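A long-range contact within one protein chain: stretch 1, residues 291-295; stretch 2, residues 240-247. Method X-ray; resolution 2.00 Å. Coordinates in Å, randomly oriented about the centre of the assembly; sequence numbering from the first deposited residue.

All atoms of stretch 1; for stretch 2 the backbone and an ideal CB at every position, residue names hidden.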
# COMPACT_ATOMS: atom_id res chain seq x y z
N LYS A 291 20.27 0.63 -19.20
CA LYS A 291 18.86 0.60 -19.55
C LYS A 291 17.98 0.09 -18.40
O LYS A 291 18.44 -0.68 -17.55
CB LYS A 291 18.68 -0.31 -20.77
CG LYS A 291 17.34 -0.25 -21.47
CD LYS A 291 16.95 -1.61 -22.04
CE LYS A 291 18.05 -2.22 -22.91
NZ LYS A 291 17.67 -3.60 -23.37
N TRP A 292 16.73 0.53 -18.35
CA TRP A 292 15.80 0.05 -17.34
C TRP A 292 15.20 -1.23 -17.93
O TRP A 292 14.89 -1.28 -19.12
CB TRP A 292 14.70 1.07 -17.04
CG TRP A 292 15.09 2.07 -16.00
CD1 TRP A 292 15.37 3.40 -16.19
CD2 TRP A 292 15.31 1.81 -14.61
NE1 TRP A 292 15.75 3.98 -15.01
CE2 TRP A 292 15.73 3.03 -14.02
CE3 TRP A 292 15.20 0.67 -13.80
CZ2 TRP A 292 16.04 3.14 -12.66
CZ3 TRP A 292 15.51 0.78 -12.44
CH2 TRP A 292 15.93 2.01 -11.89
N ASN A 293 15.06 -2.26 -17.12
CA ASN A 293 14.51 -3.53 -17.59
C ASN A 293 13.43 -4.02 -16.64
O ASN A 293 13.32 -3.53 -15.52
CB ASN A 293 15.62 -4.58 -17.66
CG ASN A 293 16.86 -4.07 -18.34
OD1 ASN A 293 17.03 -4.21 -19.56
ND2 ASN A 293 17.75 -3.45 -17.56
N ALA A 294 12.65 -4.99 -17.09
CA ALA A 294 11.58 -5.56 -16.27
C ALA A 294 11.32 -6.99 -16.73
O ALA A 294 11.10 -7.24 -17.92
CB ALA A 294 10.32 -4.73 -16.41
N GLU A 295 11.35 -7.92 -15.78
CA GLU A 295 11.13 -9.33 -16.07
C GLU A 295 10.15 -9.97 -15.09
O GLU A 295 10.14 -9.63 -13.91
CB GLU A 295 12.46 -10.09 -16.02
CG GLU A 295 13.28 -10.01 -17.29
CD GLU A 295 14.71 -10.45 -17.08
OE1 GLU A 295 14.94 -11.31 -16.20
OE2 GLU A 295 15.60 -9.94 -17.80
N UNK A 240 9.49 12.32 -17.12
CA UNK A 240 9.33 10.89 -17.38
C UNK A 240 10.37 10.52 -18.43
O UNK A 240 10.36 11.06 -19.54
CB UNK A 240 7.91 10.55 -17.84
N UNK A 241 11.29 9.61 -18.10
CA UNK A 241 12.33 9.26 -19.06
C UNK A 241 12.13 7.95 -19.82
O UNK A 241 12.65 7.79 -20.92
CB UNK A 241 13.67 9.19 -18.32
N UNK A 242 11.38 7.02 -19.24
CA UNK A 242 11.14 5.74 -19.90
C UNK A 242 9.96 5.03 -19.26
O UNK A 242 9.52 5.39 -18.16
CB UNK A 242 12.39 4.86 -19.84
N UNK A 243 9.43 4.03 -19.95
CA UNK A 243 8.32 3.24 -19.44
C UNK A 243 8.44 1.84 -20.02
O UNK A 243 8.99 1.65 -21.11
CB UNK A 243 6.97 3.87 -19.79
N UNK A 244 7.96 0.85 -19.27
CA UNK A 244 8.00 -0.53 -19.71
C UNK A 244 6.63 -1.14 -19.50
O UNK A 244 5.93 -0.80 -18.55
CB UNK A 244 9.08 -1.32 -18.97
N UNK A 245 6.23 -2.02 -20.41
CA UNK A 245 4.94 -2.68 -20.31
C UNK A 245 5.18 -4.03 -19.65
O UNK A 245 6.05 -4.79 -20.07
CB UNK A 245 4.27 -2.83 -21.68
N UNK A 246 4.42 -4.33 -18.60
CA UNK A 246 4.57 -5.58 -17.86
C UNK A 246 3.64 -6.68 -18.36
O UNK A 246 2.79 -7.17 -17.62
CB UNK A 246 4.32 -5.33 -16.37
N UNK A 247 3.84 -7.08 -19.62
CA UNK A 247 3.01 -8.11 -20.21
C UNK A 247 1.83 -7.50 -20.93
O UNK A 247 0.95 -6.92 -20.30
CB UNK A 247 2.53 -9.09 -19.14

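The two strands run nearly parallel, their directions 17° apart, but their axes come no closer than 7.8 Å and no hydrogen bond crosses between them. Side chains must therefore fill the gap, and what stretch 1 offers is mainly the indole of Trp 292, the methyl of Ala 294 and the backbone that joins them.

Position 240 lies beyond the start of stretch 1, with nothing of that stretch within 5.5 Å of its ideal CB. The contact sets no requirement here. The residue is Arg 240, whose guanidinium is hydrogen-bonded elsewhere in the structure.

At position 241 the CA-to-CB bond points toward stretch 1, yet the ideal CB has no atom of stretch 1 within 5.5 Å. The nearest feature is the pyrrole side of the Trp 292 indole, so a side chain must extend some way to touch it; leucine, isoleucine, methionine or a long aliphatic chain would serve. Ile 241 is found, with chi1 in p and chi2 in t. Its CD1 lies at the ring's edge, near the ring plane, 4.3 Å from Trp 292 CD1, a loose apolar contact.

Position 242 is paired with Trp 292 in register, and its CB points toward stretch 1, the ideal CB 4.9 Å from Trp 292 CD1. With the CA atoms of 242 and Trp 292 7.8 Å apart, a medium-sized or flat side chain could lie beside the tryptophan; aromatic, aliphatic and some polar residues are all plausible. His 242 occupies the place, its chi1 in t. Its CD2 is 4.1 Å from Trp 292 CB, which sits at the edge of the imidazole, so the contact is van der Waals packing and not a ring stack.

Position 243 points away, as strand alternation predicts, and almost anything would do. It is Ser 243, with OG hydrogen-bonded elsewhere in the structure.

Position 244 is the most demanding. Its CB points toward stretch 1, with the ideal CB 4.4 Å from Ala 294 CB. The small alanine leaves space for a larger partner, and the nearby surface is a methyl and a stretch of backbone, so an aliphatic residue suits best, and leucine or methionine reaches farther than valine. Leu 244, chi1 m and chi2 t, sends CD1 to 3.6 Å from Ala 294 CB and to 3.4 Å from Asn 293 C. The same CD1 lies 3.7 Å from Trp 292 O, a carbonyl oxygen that this contact buries without a polar partner.

Position 245 points away again and is undemanding; a beta-branched residue fits its extended backbone, and Thr 245 is present.

At position 246 the CB points sideways, so a short side chain would miss stretch 1, whereas a longer apolar one could bend back to Ala 294. Leu 246 does so, placing CD2 3.7 Å from Ala 294 CB.

Position 247 has phi/psi of 93/113, where a CB would be jammed against the preceding carbonyl oxygen. Glycine is called for, and Gly 247 is found.

Stretch 2 240-247: RIHSLTLG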
# COMPACT_ATOMS: atom_id res chain seq x y z
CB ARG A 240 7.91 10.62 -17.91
CG ARG A 240 7.36 9.21 -17.62
CD ARG A 240 8.03 8.15 -18.47
NE ARG A 240 7.86 8.44 -19.90
CZ ARG A 240 6.79 8.13 -20.62
NH1 ARG A 240 5.76 7.50 -20.06
NH2 ARG A 240 6.73 8.46 -21.91
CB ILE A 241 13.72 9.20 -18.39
CG1 ILE A 241 13.68 8.22 -17.22
CG2 ILE A 241 14.13 10.60 -17.92
CD1 ILE A 241 15.05 7.69 -16.82
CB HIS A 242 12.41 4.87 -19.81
CG HIS A 242 12.35 3.61 -20.62
ND1 HIS A 242 12.06 3.60 -21.97
CD2 HIS A 242 12.58 2.32 -20.27
CE1 HIS A 242 12.11 2.36 -22.42
NE2 HIS A 242 12.43 1.56 -21.41
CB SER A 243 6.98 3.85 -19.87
OG SER A 243 6.64 3.47 -21.19
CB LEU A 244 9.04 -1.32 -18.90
CG LEU A 244 10.52 -1.00 -19.13
CD1 LEU A 244 11.36 -1.71 -18.06
CD2 LEU A 244 10.93 -1.45 -20.53
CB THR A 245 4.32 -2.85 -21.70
OG1 THR A 245 4.00 -1.55 -22.22
CG2 THR A 245 3.06 -3.68 -21.64
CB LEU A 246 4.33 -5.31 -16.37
CG LEU A 246 5.15 -4.12 -15.87
CD1 LEU A 246 4.81 -3.80 -14.43
CD2 LEU A 246 6.64 -4.43 -16.02
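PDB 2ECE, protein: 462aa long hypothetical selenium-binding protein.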